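Local coordinates for putative acyl-CoA dehydrogenase (Burkholderia xenovorans, PDB 5JSC), which is a putative acyl-CoA dehydrogenase-family protein that binds flavin-adenine dinucleotide and forms a tetramer, at residues Ser19-Trp23 and Pro24-Pro28; Ile86-Arg89 and Ala90-Leu94; Ala268-Gly271 and Phe272-Ala276; Ala322-Asp326 and Gln327-Val331. All coordinates share one frame; numbering follows the deposited sequence.

Interaction 1 (Ser19-Trp23 and Pro24-Pro28); sequences SALAW and PFFEP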
loop_
_atom_site.group_PDB
_atom_site.type_symbol
_atom_site.label_atom_id
_atom_site.label_comp_id
_atom_site.label_asym_id
_atom_site.label_seq_id
_atom_site.Cartn_x
_atom_site.Cartn_y
_atom_site.Cartn_z
ATOM N N SER C 19 17.996 22.956 1.576
ATOM C CA SER C 19 16.702 23.294 2.145
ATOM C C SER C 19 15.673 23.525 1.044
ATOM O O SER C 19 15.988 23.982 -0.059
ATOM C CB SER C 19 16.803 24.533 3.032
ATOM O OG SER C 19 17.064 25.684 2.261
ATOM N N ALA C 20 14.424 23.182 1.353
ATOM C CA ALA C 20 13.353 23.396 0.388
ATOM C C ALA C 20 13.194 24.874 0.059
ATOM O O ALA C 20 12.757 25.221 -1.046
ATOM C CB ALA C 20 12.042 22.834 0.922
ATOM N N LEU C 21 13.552 25.756 0.993
ATOM C CA LEU C 21 13.423 27.183 0.724
ATOM C C LEU C 21 14.358 27.653 -0.382
ATOM O O LEU C 21 14.139 28.732 -0.934
ATOM C CB LEU C 21 13.664 27.987 2.003
ATOM C CG LEU C 21 12.519 27.925 3.012
ATOM C CD1 LEU C 21 12.919 28.567 4.328
ATOM C CD2 LEU C 21 11.276 28.595 2.436
ATOM N N ALA C 22 15.382 26.867 -0.731
ATOM C CA ALA C 22 16.244 27.198 -1.861
ATOM C C ALA C 22 15.621 26.879 -3.218
ATOM O O ALA C 22 16.170 27.310 -4.242
ATOM C CB ALA C 22 17.584 26.468 -1.734
ATOM N N TRP C 23 14.509 26.140 -3.260
ATOM C CA TRP C 23 13.903 25.789 -4.536
ATOM C C TRP C 23 13.527 27.047 -5.311
ATOM O O TRP C 23 13.082 28.038 -4.712
ATOM C CB TRP C 23 12.638 24.947 -4.350
ATOM C CG TRP C 23 12.850 23.629 -3.701
ATOM C CD1 TRP C 23 14.026 22.951 -3.570
ATOM C CD2 TRP C 23 11.843 22.824 -3.089
ATOM N NE1 TRP C 23 13.809 21.761 -2.908
ATOM C CE2 TRP C 23 12.476 21.666 -2.594
ATOM C CE3 TRP C 23 10.468 22.984 -2.888
ATOM C CZ2 TRP C 23 11.777 20.657 -1.923
ATOM C CZ3 TRP C 23 9.772 21.984 -2.223
ATOM C CH2 TRP C 23 10.427 20.838 -1.744
ATOM N N PRO C 24 13.643 27.025 -6.641
ATOM C CA PRO C 24 13.309 28.211 -7.446
ATOM C C PRO C 24 11.817 28.476 -7.554
ATOM O O PRO C 24 11.420 29.444 -8.216
ATOM C CB PRO C 24 13.937 27.892 -8.815
ATOM C CG PRO C 24 14.027 26.403 -8.853
ATOM C CD PRO C 24 14.262 25.953 -7.438
ATOM N N PHE C 25 10.980 27.648 -6.930
ATOM C CA PHE C 25 9.596 28.036 -6.694
ATOM C C PHE C 25 9.493 29.262 -5.799
ATOM O O PHE C 25 8.460 29.935 -5.818
ATOM C CB PHE C 25 8.811 26.902 -6.026
ATOM C CG PHE C 25 8.526 25.721 -6.909
ATOM C CD1 PHE C 25 7.963 25.883 -8.159
ATOM C CD2 PHE C 25 8.785 24.434 -6.458
ATOM C CE1 PHE C 25 7.669 24.784 -8.956
ATOM C CE2 PHE C 25 8.502 23.331 -7.253
ATOM C CZ PHE C 25 7.948 23.507 -8.504
ATOM N N PHE C 26 10.521 29.546 -4.991
ATOM C CA PHE C 26 10.464 30.605 -3.995
ATOM C C PHE C 26 11.251 31.825 -4.439
ATOM O O PHE C 26 12.245 31.721 -5.166
ATOM C CB PHE C 26 11.020 30.139 -2.649
ATOM C CG PHE C 26 10.201 29.074 -1.998
ATOM C CD1 PHE C 26 8.934 29.368 -1.517
ATOM C CD2 PHE C 26 10.697 27.781 -1.859
ATOM C CE1 PHE C 26 8.169 28.386 -0.904
ATOM C CE2 PHE C 26 9.929 26.786 -1.253
ATOM C CZ PHE C 26 8.667 27.091 -0.774
ATOM N N GLU C 27 10.812 32.985 -3.957
ATOM C CA GLU C 27 11.527 34.244 -4.092
ATOM C C GLU C 27 12.215 34.596 -2.785
ATOM O O GLU C 27 11.898 34.026 -1.738
ATOM C CB GLU C 27 10.556 35.357 -4.495
ATOM C CG GLU C 27 10.044 35.186 -5.902
ATOM C CD GLU C 27 11.168 35.240 -6.922
ATOM O OE1 GLU C 27 12.139 35.995 -6.702
ATOM O OE2 GLU C 27 11.094 34.516 -7.936
ATOM N N PRO C 28 13.185 35.522 -2.803
ATOM C CA PRO C 28 13.837 35.907 -1.539
ATOM C C PRO C 28 12.861 36.329 -0.453
ATOM O O PRO C 28 13.072 35.991 0.719
ATOM C CB PRO C 28 14.759 37.060 -1.964
ATOM C CG PRO C 28 15.110 36.724 -3.372
ATOM C CD PRO C 28 13.863 36.117 -3.970
#
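One face of the Phe26 ring is taken by a methyl group of Leu21: CD2 of Leu21 stands 4.3 Å from the centroid of the Phe26 ring and only 7° off its normal, a CH-pi contact. The edge of the same ring meets the backbone, with CE2 of Phe26 3.2 Å from the carbonyl O of Ala20. That oxygen serves a second ring as well, lying 3.0 Å above the plane of the Trp23 indole, offset toward its rim. Trp23 and Phe26 extend abreast, CE3 of Trp23 coming within 4.2 Å of CE2 of Phe26. In both residues CG lies anti to the carbonyl carbon (chi1 -63° for Trp23, -66° for Phe26), and these torsions together with the turn of the backbone set the two rings next to each other. CE3 of Trp23 also comes to the edge of the Phe25 ring, near CD2.

The backbone fixes this spacing. Phe26 N donates to Trp23 O over 3.0 Å, reaching the oxygen from above the carbonyl plane, while the 3-10 segment just before is closed by Trp23 N bonding to Ala20 O at 3.0 Å. Beyond the contact, Phe26 meets the ring of Tyr319, and Phe25 packs edge-to-face against Phe25 of the second subunit, so the loop belongs to the subunit interface. The arrangement is a type I beta turn, Trp23 to Phe26, joining a short 3-10 segment to helix 28-44, for which Glu27 is the N-cap residue.

Interaction 2 (Ile86-Arg89 and Ala90-Leu94); sequences IDTR and AVCLL. With SO4 (sulfate ion), chain Q; SO4 (sulfate ion), chain R.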
loop_
_atom_site.group_PDB
_atom_site.type_symbol
_atom_site.label_atom_id
_atom_site.label_comp_id
_atom_site.label_asym_id
_atom_site.label_seq_id
_atom_site.Cartn_x
_atom_site.Cartn_y
_atom_site.Cartn_z
ATOM N N ILE C 86 -3.411 37.495 -3.674
ATOM C CA ILE C 86 -3.041 36.686 -2.520
ATOM C C ILE C 86 -1.836 35.849 -2.921
ATOM O O ILE C 86 -1.899 35.082 -3.888
ATOM C CB ILE C 86 -4.216 35.811 -2.048
ATOM C CG1 ILE C 86 -5.311 36.707 -1.444
ATOM C CG2 ILE C 86 -3.731 34.748 -1.052
ATOM C CD1 ILE C 86 -6.635 36.029 -1.239
ATOM N N ASP C 87 -0.731 36.024 -2.194
ATOM C CA ASP C 87 0.518 35.294 -2.415
ATOM C C ASP C 87 0.334 33.888 -1.852
ATOM O O ASP C 87 0.427 33.681 -0.639
ATOM C CB ASP C 87 1.668 36.050 -1.746
ATOM C CG ASP C 87 3.039 35.430 -1.987
ATOM O OD1 ASP C 87 3.141 34.234 -2.319
ATOM O OD2 ASP C 87 4.042 36.164 -1.817
ATOM N N THR C 88 0.057 32.922 -2.744
ATOM C CA THR C 88 -0.227 31.555 -2.314
ATOM C C THR C 88 0.979 30.933 -1.633
ATOM O O THR C 88 0.839 30.211 -0.642
ATOM C CB THR C 88 -0.637 30.685 -3.511
ATOM O OG1 THR C 88 -1.448 31.448 -4.411
ATOM C CG2 THR C 88 -1.429 29.478 -3.036
ATOM N N ARG C 89 2.176 31.194 -2.157
ATOM C CA ARG C 89 3.376 30.655 -1.525
ATOM C C ARG C 89 3.524 31.178 -0.101
ATOM O O ARG C 89 3.897 30.429 0.814
ATOM C CB ARG C 89 4.606 31.001 -2.362
ATOM C CG ARG C 89 4.660 30.217 -3.679
ATOM C CD ARG C 89 5.685 30.774 -4.653
ATOM N NE ARG C 89 5.219 32.025 -5.237
ATOM C CZ ARG C 89 5.927 32.763 -6.081
ATOM N NH1 ARG C 89 7.149 32.381 -6.429
ATOM N NH2 ARG C 89 5.416 33.888 -6.574
ATOM N N ALA C 90 3.233 32.462 0.108
ATOM C CA ALA C 90 3.311 33.023 1.451
ATOM C C ALA C 90 2.282 32.389 2.381
ATOM O O ALA C 90 2.620 31.979 3.500
ATOM C CB ALA C 90 3.136 34.539 1.397
ATOM N N VAL C 91 1.017 32.299 1.943
ATOM C CA VAL C 91 -0.007 31.690 2.795
ATOM C C VAL C 91 0.376 30.257 3.151
ATOM O O VAL C 91 0.218 29.818 4.300
ATOM C CB VAL C 91 -1.388 31.748 2.117
ATOM C CG1 VAL C 91 -2.402 30.938 2.933
ATOM C CG2 VAL C 91 -1.856 33.195 1.989
ATOM N N CYS C 92 0.918 29.519 2.179
ATOM C CA CYS C 92 1.330 28.143 2.436
ATOM C C CYS C 92 2.483 28.074 3.435
ATOM O O CYS C 92 2.467 27.241 4.349
ATOM C CB CYS C 92 1.700 27.461 1.120
ATOM S SG CYS C 92 0.247 27.035 0.134
ATOM N N LEU C 93 3.497 28.932 3.280
ATOM C CA LEU C 93 4.594 28.924 4.244
ATOM C C LEU C 93 4.103 29.279 5.644
ATOM O O LEU C 93 4.607 28.743 6.643
ATOM C CB LEU C 93 5.696 29.893 3.799
ATOM C CG LEU C 93 6.558 29.419 2.624
ATOM C CD1 LEU C 93 7.403 30.582 2.078
ATOM C CD2 LEU C 93 7.449 28.272 3.051
ATOM N N LEU C 94 3.137 30.198 5.743
ATOM C CA LEU C 94 2.589 30.551 7.052
ATOM C C LEU C 94 1.870 29.365 7.686
ATOM O O LEU C 94 2.128 29.019 8.844
ATOM C CB LEU C 94 1.651 31.752 6.931
ATOM C CG LEU C 94 2.339 33.068 6.541
ATOM C CD1 LEU C 94 1.295 34.135 6.279
ATOM C CD2 LEU C 94 3.313 33.522 7.636
HETATM S S SO4 Q . 7.616 34.875 -9.200
HETATM O O1 SO4 Q . 8.529 35.699 -9.986
HETATM O O2 SO4 Q . 6.866 35.726 -8.278
HETATM O O3 SO4 Q . 6.682 34.196 -10.091
HETATM O O4 SO4 Q . 8.377 33.879 -8.450
HETATM S S SO4 R . -5.572 36.337 -6.619
HETATM O O1 SO4 R . -4.557 36.025 -7.616
HETATM O O2 SO4 R . -6.040 37.705 -6.852
HETATM O O3 SO4 R . -6.686 35.404 -6.772
HETATM O O4 SO4 R . -4.996 36.231 -5.289
#
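Ala90 N meets the carboxylate of Asp87 from well above its plane: the bond to Asp87 OD1 is 3.0 Å long, yet the donor stands 69° out of the carboxylate plane. This is an N-cap, with Asp87 in the position just before helix 88-101. CG of Asp87 lies anti to the backbone N (chi1 -176°), which brings the carboxylate forward over the first turn and sets its CG 3.5 Å from CB of Ala90. The backbone O of Asp87 takes part too, accepting from Val91 N at 3.0 Å as the helical pattern begins. Across the same turn, CG2 of Ile86 touches CG2 of Val91 at 3.9 Å.

Asp87 OD2 is also gripped from outside, by a salt bridge to Arg29 and a hydrogen bond to His30, so the cap is tied to helix 28-44. Arg89 bends at chi3 and leads its guanidinium away from the turn. NE forms a salt bridge with Asp326, and NH1 also bonds to Phe25 O. One sulfate ion accepts from Ile86 N; a different one lies at the guanidinium edge, in plane, where NH1 of Arg89 donates to sulfate O4 at 2.8 Å and NH2 of Arg89 to sulfate O2 at 2.9 Å, both nearly straight.

Interaction 3 (Ala268-Gly271 and Phe272-Ala276); sequences ASLG and FARHA. With EDO (1,2-ethanediol), chain O.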
loop_
_atom_site.group_PDB
_atom_site.type_symbol
_atom_site.label_atom_id
_atom_site.label_comp_id
_atom_site.label_asym_id
_atom_site.label_seq_id
_atom_site.Cartn_x
_atom_site.Cartn_y
_atom_site.Cartn_z
ATOM N N ALA C 268 -0.569 22.966 5.559
ATOM C CA ALA C 268 -0.722 22.642 6.978
ATOM C C ALA C 268 -0.424 21.172 7.234
ATOM O O ALA C 268 0.272 20.832 8.200
ATOM C CB ALA C 268 -2.127 22.995 7.470
ATOM N N SER C 269 -0.933 20.287 6.371
ATOM C CA SER C 269 -0.639 18.859 6.488
ATOM C C SER C 269 0.861 18.618 6.495
ATOM O O SER C 269 1.386 17.848 7.314
ATOM C CB SER C 269 -1.267 18.097 5.317
ATOM O OG SER C 269 -2.671 18.247 5.276
ATOM N N LEU C 270 1.559 19.274 5.575
ATOM C CA LEU C 270 3.007 19.163 5.476
ATOM C C LEU C 270 3.688 19.626 6.757
ATOM O O LEU C 270 4.642 18.990 7.220
ATOM C CB LEU C 270 3.472 19.988 4.273
ATOM C CG LEU C 270 4.961 20.254 4.096
ATOM C CD1 LEU C 270 5.711 18.943 3.907
ATOM C CD2 LEU C 270 5.171 21.177 2.885
ATOM N N GLY C 271 3.226 20.740 7.332
ATOM C CA GLY C 271 3.800 21.207 8.590
ATOM C C GLY C 271 3.621 20.212 9.724
ATOM O O GLY C 271 4.554 19.942 10.486
ATOM N N PHE C 272 2.409 19.658 9.862
ATOM C CA PHE C 272 2.196 18.600 10.844
ATOM C C PHE C 272 3.145 17.428 10.594
ATOM O O PHE C 272 3.737 16.884 11.538
ATOM C CB PHE C 272 0.741 18.125 10.806
ATOM C CG PHE C 272 -0.259 19.143 11.309
ATOM C CD1 PHE C 272 -0.043 19.840 12.500
ATOM C CD2 PHE C 272 -1.429 19.392 10.592
ATOM C CE1 PHE C 272 -0.967 20.765 12.959
ATOM C CE2 PHE C 272 -2.360 20.319 11.051
ATOM C CZ PHE C 272 -2.127 21.012 12.232
ATOM N N ALA C 273 3.307 17.027 9.327
ATOM C CA ALA C 273 4.224 15.934 8.999
ATOM C C ALA C 273 5.661 16.276 9.380
ATOM O O ALA C 273 6.394 15.422 9.902
ATOM C CB ALA C 273 4.127 15.583 7.513
ATOM N N ARG C 274 6.096 17.515 9.120
ATOM C CA ARG C 274 7.462 17.877 9.487
ATOM C C ARG C 274 7.666 17.809 10.992
ATOM O O ARG C 274 8.744 17.420 11.464
ATOM C CB ARG C 274 7.805 19.275 8.972
ATOM C CG ARG C 274 7.954 19.361 7.462
ATOM C CD ARG C 274 8.712 20.629 7.096
ATOM N NE ARG C 274 8.739 20.921 5.659
ATOM C CZ ARG C 274 9.589 20.379 4.788
ATOM N NH1 ARG C 274 10.462 19.468 5.186
ATOM N NH2 ARG C 274 9.557 20.744 3.505
ATOM N N HIS C 275 6.651 18.194 11.770
ATOM C CA HIS C 275 6.762 18.053 13.220
ATOM C C HIS C 275 6.930 16.585 13.599
ATOM O O HIS C 275 7.807 16.234 14.399
ATOM C CB HIS C 275 5.531 18.669 13.891
ATOM C CG HIS C 275 5.660 18.834 15.373
ATOM N ND1 HIS C 275 4.674 19.413 16.143
ATOM C CD2 HIS C 275 6.650 18.488 16.230
ATOM C CE1 HIS C 275 5.056 19.427 17.409
ATOM N NE2 HIS C 275 6.254 18.881 17.488
ATOM N N ALA C 276 6.120 15.702 13.003
ATOM C CA ALA C 276 6.245 14.273 13.293
ATOM C C ALA C 276 7.614 13.743 12.884
ATOM O O ALA C 276 8.197 12.899 13.579
ATOM C CB ALA C 276 5.134 13.497 12.578
HETATM C C1 EDO O . 8.987 24.044 2.073
HETATM O O1 EDO O . 8.157 23.073 2.705
HETATM C C2 EDO O . 9.318 25.158 3.054
HETATM O O2 EDO O . 9.622 24.602 4.335
#
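Arg274 reaches back along helix 250-286, in the C-terminal family region of the acyl-CoA dehydrogenase fold, over Leu270 one turn earlier. Its CB lies 3.6 Å from the carbonyl O of Leu270, and CG of Arg274 approaches that same oxygen more closely, at 3.3 Å. With CG anti to the carbonyl carbon (chi1 -70°) the chain starts back toward the preceding turn, and it stays extended from CG to NE. There NE of Arg274 passes 4.0 Å from CD1 of Leu270, the methyl lying over one face of the guanidinium while the two side chains follow a common course. At the tip, NH2 of Arg274 donates to O1 of an ethanediol molecule over 2.8 Å, in the plane of the guanidinium. NE itself forms a salt bridge with Glu96 of helix 88-101.

Beneath the side chains the helix keeps its regular i to i+4 bonds, among them Arg274 N to Leu270 O at 2.8 Å and Phe272 N to Ala268 O at 3.0 Å. The ring of Phe272 leans obliquely against the preceding turn, with CD2 of Phe272 3.3 Å from Ala268 O, and then packs on Leu371 of helix 367-376. An apolar methyl thus covers one guanidinium face while the edge serves polar partners; the ethanediol probably comes from the crystallisation liquor, but the Glu96 carboxylate would probably stabilise the charge of this partly exposed arginine.

Interaction 4 (Ala322-Asp326 and Gln327-Val331); sequences AWLRD and QGENV. With SO4 (sulfate ion), chain Q.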
loop_
_atom_site.group_PDB
_atom_site.type_symbol
_atom_site.label_atom_id
_atom_site.label_comp_id
_atom_site.label_asym_id
_atom_site.label_seq_id
_atom_site.Cartn_x
_atom_site.Cartn_y
_atom_site.Cartn_z
ATOM N N ALA C 322 1.316 26.221 -5.442
ATOM C CA ALA C 322 1.306 27.612 -4.994
ATOM C C ALA C 322 2.043 28.509 -5.981
ATOM O O ALA C 322 1.554 29.594 -6.330
ATOM C CB ALA C 322 1.914 27.724 -3.594
ATOM N N TRP C 323 3.203 28.058 -6.465
ATOM C CA TRP C 323 3.926 28.818 -7.481
ATOM C C TRP C 323 3.069 29.014 -8.730
ATOM O O TRP C 323 3.013 30.116 -9.297
ATOM C CB TRP C 323 5.242 28.106 -7.821
ATOM C CG TRP C 323 5.896 28.639 -9.056
ATOM C CD1 TRP C 323 6.768 29.697 -9.141
ATOM C CD2 TRP C 323 5.710 28.163 -10.390
ATOM N NE1 TRP C 323 7.135 29.901 -10.449
ATOM C CE2 TRP C 323 6.500 28.976 -11.238
ATOM C CE3 TRP C 323 4.955 27.126 -10.957
ATOM C CZ2 TRP C 323 6.556 28.782 -12.619
ATOM C CZ3 TRP C 323 5.016 26.938 -12.337
ATOM C CH2 TRP C 323 5.815 27.761 -13.146
ATOM N N LEU C 324 2.382 27.957 -9.168
ATOM C CA LEU C 324 1.584 28.042 -10.385
ATOM C C LEU C 324 0.427 29.021 -10.224
ATOM O O LEU C 324 0.169 29.844 -11.119
ATOM C CB LEU C 324 1.080 26.648 -10.766
ATOM C CG LEU C 324 0.252 26.560 -12.046
ATOM C CD1 LEU C 324 0.995 27.181 -13.235
ATOM C CD2 LEU C 324 -0.114 25.096 -12.324
ATOM N N ARG C 325 -0.280 28.962 -9.094
ATOM C CA ARG C 325 -1.353 29.924 -8.869
ATOM C C ARG C 325 -0.804 31.343 -8.841
ATOM O O ARG C 325 -1.457 32.282 -9.330
ATOM C CB ARG C 325 -2.090 29.616 -7.564
ATOM C CG ARG C 325 -3.382 30.395 -7.454
ATOM C CD ARG C 325 -4.052 30.366 -6.079
ATOM N NE ARG C 325 -5.074 31.399 -6.091
ATOM C CZ ARG C 325 -4.932 32.631 -5.609
ATOM N NH1 ARG C 325 -3.831 32.993 -4.975
ATOM N NH2 ARG C 325 -5.928 33.490 -5.718
ATOM N N ASP C 326 0.412 31.513 -8.323
ATOM C CA ASP C 326 1.052 32.823 -8.264
ATOM C C ASP C 326 1.577 33.297 -9.615
ATOM O O ASP C 326 2.093 34.424 -9.701
ATOM C CB ASP C 326 2.182 32.797 -7.230
ATOM C CG ASP C 326 1.659 32.708 -5.805
ATOM O OD1 ASP C 326 0.455 32.982 -5.585
ATOM O OD2 ASP C 326 2.445 32.390 -4.891
ATOM N N GLN C 327 1.469 32.480 -10.662
ATOM C CA GLN C 327 1.670 32.946 -12.028
ATOM C C GLN C 327 0.378 33.467 -12.636
ATOM O O GLN C 327 0.379 33.920 -13.793
ATOM C CB GLN C 327 2.233 31.824 -12.913
ATOM C CG GLN C 327 3.450 31.114 -12.333
ATOM C CD GLN C 327 4.550 32.081 -11.950
ATOM O OE1 GLN C 327 5.122 32.768 -12.803
ATOM N NE2 GLN C 327 4.851 32.146 -10.656
ATOM N N GLY C 328 -0.715 33.420 -11.880
ATOM C CA GLY C 328 -2.013 33.807 -12.386
ATOM C C GLY C 328 -2.785 32.688 -13.040
ATOM O O GLY C 328 -3.746 32.960 -13.765
ATOM N N GLU C 329 -2.396 31.440 -12.819
ATOM C CA GLU C 329 -3.026 30.309 -13.480
ATOM C C GLU C 329 -4.015 29.622 -12.551
ATOM O O GLU C 329 -3.875 29.649 -11.326
ATOM C CB GLU C 329 -1.974 29.303 -13.949
ATOM C CG GLU C 329 -1.046 29.883 -14.993
ATOM C CD GLU C 329 -1.756 30.114 -16.307
ATOM O OE1 GLU C 329 -2.385 29.163 -16.815
ATOM O OE2 GLU C 329 -1.700 31.248 -16.825
ATOM N N ASN C 330 -5.014 28.991 -13.163
ATOM C CA ASN C 330 -5.932 28.131 -12.433
ATOM C C ASN C 330 -5.188 26.918 -11.899
ATOM O O ASN C 330 -4.331 26.356 -12.582
ATOM C CB ASN C 330 -7.053 27.680 -13.369
ATOM C CG ASN C 330 -7.930 26.614 -12.763
ATOM O OD1 ASN C 330 -7.629 25.411 -12.838
ATOM N ND2 ASN C 330 -9.037 27.042 -12.167
ATOM N N VAL C 331 -5.518 26.501 -10.674
ATOM C CA VAL C 331 -4.846 25.336 -10.105
ATOM C C VAL C 331 -5.841 24.313 -9.563
ATOM O O VAL C 331 -5.530 23.597 -8.607
ATOM C CB VAL C 331 -3.846 25.741 -9.001
ATOM C CG1 VAL C 331 -2.657 26.475 -9.595
ATOM C CG2 VAL C 331 -4.526 26.574 -7.909
HETATM S S SO4 Q . 7.616 34.875 -9.200
HETATM O O1 SO4 Q . 8.529 35.699 -9.986
HETATM O O2 SO4 Q . 6.866 35.726 -8.278
HETATM O O3 SO4 Q . 6.682 34.196 -10.091
HETATM O O4 SO4 Q . 8.377 33.879 -8.450
#
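Gln327 lays its amide over one face of the Trp323 indole, the two planes only 16° apart. NE2 of Gln327 stands 3.2 Å above the ring plane, offset toward the rim, and CG of Gln327 sits 4.0 Å from the centroid of the six-membered ring in a CH-pi contact. With CG beside the backbone N (chi1 -50°) and a bend at chi2 (-53°), the side chain curls back over the helix end. NE2 of Gln327 then donates to Trp323 O, 3.1 Å away and in the plane of the amide, and to O3 of a sulfate ion at 2.8 Å; this pair of bonds fixes the rotation of the amide. Trp323 also packs on Pro24 of the second subunit.

Leu324 and Val331 run antiparallel to each other, CG of Leu324 meeting CG1 of Val331 at 3.8 Å, whereas Arg325 lies roughly perpendicular to Val331. Between them the chain turns in a Schellman motif: Gly328 has positive phi, its N bonds to Arg325 O at 2.9 Å, and Glu329 N makes a weak bond to Leu324 O. Asp326 OD1 is hydrogen-bonded to Thr88 OG1, and OD2 forms a salt bridge with Arg89 NE. Helix 298-325 thus ends against helix 88-101 and leads toward helix 332-356.

Along the chain the four contacts come in series, none nested in or crossing another, and each closes only a local turn. Interaction 1 shapes the loop before helix 28-44, interaction 2 starts helix 88-101, interaction 3 lies within helix 250-286, and interaction 4 ends helix 298-325. In space the first, second and fourth converge: Arg89 NH1 reaches Phe25 O, Phe25 packs on Trp323, and one sulfate is shared by interactions 2 and 4. Through Asp326 with Thr88 and Arg89, these two join the N-terminal and C-terminal family regions, while interactions 1 and 4 both touch the second subunit. Interaction 3 is distant from interaction 4, about 23 Å between centres, and touches interaction 1 through Arg274 and Ala20.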